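Local atomic coordinates of putative alpha-ketoglutarate-dependent taurine dioxygenase (Burkholderia xenovorans, PDB entry 5HSX), a protein that probably acts as an iron- and 2-oxoglutarate-dependent dioxygenase of the TfdA family, related to taurine dioxygenase. Residues R51-L55 with H210-G214. Residues are numbered along the deposited sequence; the frame is centred on the assembly and turned at random.
Sequences RAALL and HPETG
Arg51 reaches Glu212 through a chain extended from CG to NE (chi1 -166°), and Glu212 answers with CG anti to its carbonyl carbon (chi1 -66°) and a straight chain beyond. The two side chains meet at about a right angle in a side-on, two-nitrogen salt bridge. Arg51 NE donates to the syn lone pair of Glu212 OE1 at 3.0 Å, and Arg51 NH2 to Glu212 OE2 at 2.9 Å. Both oxygens lie near the guanidinium plane, but the two planes are 42° apart, and NH2 meets OE2 from above the carboxylate plane. Leu55, one helical turn on from Arg51, lays both methyls over the Glu212 carboxylate face opposite Arg51 NH2: CD1 lies 3.7 Å from Glu212 OE1, whereas CD2 approaches the His210 ring obliquely, 3.9 Å from CE1. His210 ND1 accepts hydrogen bonds from Glu212 N (3.1 Å, near the ring plane) and Thr213 N (3.2 Å, well out of it). Thr213 CG2 rests over one face of the imidazole, and His210 NE2 is hydrogen-bonded to Asp267 OD2. The contact ties helix 44-57 to the turn between strands 200-209 and 216-218. Arg51 NH1 is hydrogen-bonded to Phe79 O, and Glu212 OE2 forms a second salt bridge with Arg269. Both salt bridges should favour the carboxylate form of Glu212, while ND1, twice an acceptor, is probably unprotonated, consistent with a proton on NE2 directed to Asp267.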
loop_
_atom_site.group_PDB
_atom_site.type_symbol
_atom_site.label_atom_id
_atom_site.label_comp_id
_atom_site.label_asym_id
_atom_site.label_seq_id
_atom_site.Cartn_x
_atom_site.Cartn_y
_atom_site.Cartn_z
ATOM N N ARG B 51 -11.502 18.901 -12.913
ATOM C CA ARG B 51 -10.381 18.626 -13.807
ATOM C C ARG B 51 -9.069 19.099 -13.201
ATOM O O ARG B 51 -8.049 18.409 -13.294
ATOM C CB ARG B 51 -10.600 19.289 -15.174
ATOM C CG ARG B 51 -9.639 18.736 -16.226
ATOM C CD ARG B 51 -9.716 19.442 -17.596
ATOM N NE ARG B 51 -8.919 18.673 -18.549
ATOM C CZ ARG B 51 -9.416 17.731 -19.343
ATOM N NH1 ARG B 51 -10.724 17.471 -19.338
ATOM N NH2 ARG B 51 -8.609 17.049 -20.142
ATOM N N ALA B 52 -9.078 20.277 -12.573
ATOM C CA ALA B 52 -7.860 20.798 -11.965
ATOM C C ALA B 52 -7.429 19.948 -10.777
ATOM O O ALA B 52 -6.232 19.716 -10.571
ATOM C CB ALA B 52 -8.079 22.250 -11.540
ATOM N N ALA B 53 -8.392 19.491 -9.974
ATOM C CA ALA B 53 -8.070 18.609 -8.858
ATOM C C ALA B 53 -7.496 17.291 -9.356
ATOM O O ALA B 53 -6.568 16.741 -8.753
ATOM C CB ALA B 53 -9.319 18.366 -8.011
ATOM N N LEU B 54 -8.026 16.781 -10.468
ATOM C CA LEU B 54 -7.507 15.548 -11.052
ATOM C C LEU B 54 -6.076 15.731 -11.543
ATOM O O LEU B 54 -5.206 14.896 -11.277
ATOM C CB LEU B 54 -8.418 15.089 -12.191
ATOM C CG LEU B 54 -7.945 13.920 -13.055
ATOM C CD1 LEU B 54 -7.910 12.608 -12.253
ATOM C CD2 LEU B 54 -8.842 13.802 -14.292
ATOM N N LEU B 55 -5.807 16.815 -12.272
ATOM C CA LEU B 55 -4.442 17.041 -12.735
ATOM C C LEU B 55 -3.481 17.192 -11.563
ATOM O O LEU B 55 -2.335 16.729 -11.633
ATOM C CB LEU B 55 -4.382 18.278 -13.637
ATOM C CG LEU B 55 -5.152 18.186 -14.956
ATOM C CD1 LEU B 55 -4.820 19.379 -15.830
ATOM C CD2 LEU B 55 -4.862 16.879 -15.682
ATOM N N HIS B 210 3.657 15.343 -19.893
ATOM C CA HIS B 210 2.213 15.484 -19.718
ATOM C C HIS B 210 1.676 16.604 -20.607
ATOM O O HIS B 210 2.177 17.737 -20.549
ATOM C CB HIS B 210 1.893 15.753 -18.246
ATOM C CG HIS B 210 0.450 15.581 -17.897
ATOM N ND1 HIS B 210 -0.532 16.437 -18.342
ATOM C CD2 HIS B 210 -0.177 14.650 -17.132
ATOM C CE1 HIS B 210 -1.703 16.038 -17.877
ATOM N NE2 HIS B 210 -1.515 14.962 -17.131
ATOM N N PRO B 211 0.662 16.339 -21.440
ATOM C CA PRO B 211 0.236 17.358 -22.418
ATOM C C PRO B 211 -0.516 18.545 -21.824
ATOM O O PRO B 211 -0.670 19.556 -22.522
ATOM C CB PRO B 211 -0.657 16.572 -23.389
ATOM C CG PRO B 211 -1.131 15.411 -22.615
ATOM C CD PRO B 211 -0.023 15.050 -21.647
ATOM N N GLU B 212 -1.001 18.469 -20.587
ATOM C CA GLU B 212 -1.683 19.607 -19.981
ATOM C C GLU B 212 -0.841 20.329 -18.937
ATOM O O GLU B 212 -0.990 21.539 -18.768
ATOM C CB GLU B 212 -3.006 19.169 -19.342
ATOM C CG GLU B 212 -4.046 18.679 -20.336
ATOM C CD GLU B 212 -5.394 18.392 -19.683
ATOM O OE1 GLU B 212 -6.088 19.347 -19.268
ATOM O OE2 GLU B 212 -5.756 17.204 -19.578
ATOM N N THR B 213 0.039 19.629 -18.223
ATOM C CA THR B 213 0.825 20.267 -17.177
ATOM C C THR B 213 2.287 20.456 -17.540
ATOM O O THR B 213 2.976 21.237 -16.871
ATOM C CB THR B 213 0.768 19.451 -15.877
ATOM O OG1 THR B 213 1.509 18.241 -16.062
ATOM C CG2 THR B 213 -0.677 19.113 -15.505
ATOM N N GLY B 214 2.780 19.761 -18.564
ATOM C CA GLY B 214 4.181 19.819 -18.910
ATOM C C GLY B 214 5.084 19.010 -18.007
ATOM O O GLY B 214 6.303 19.005 -18.223
#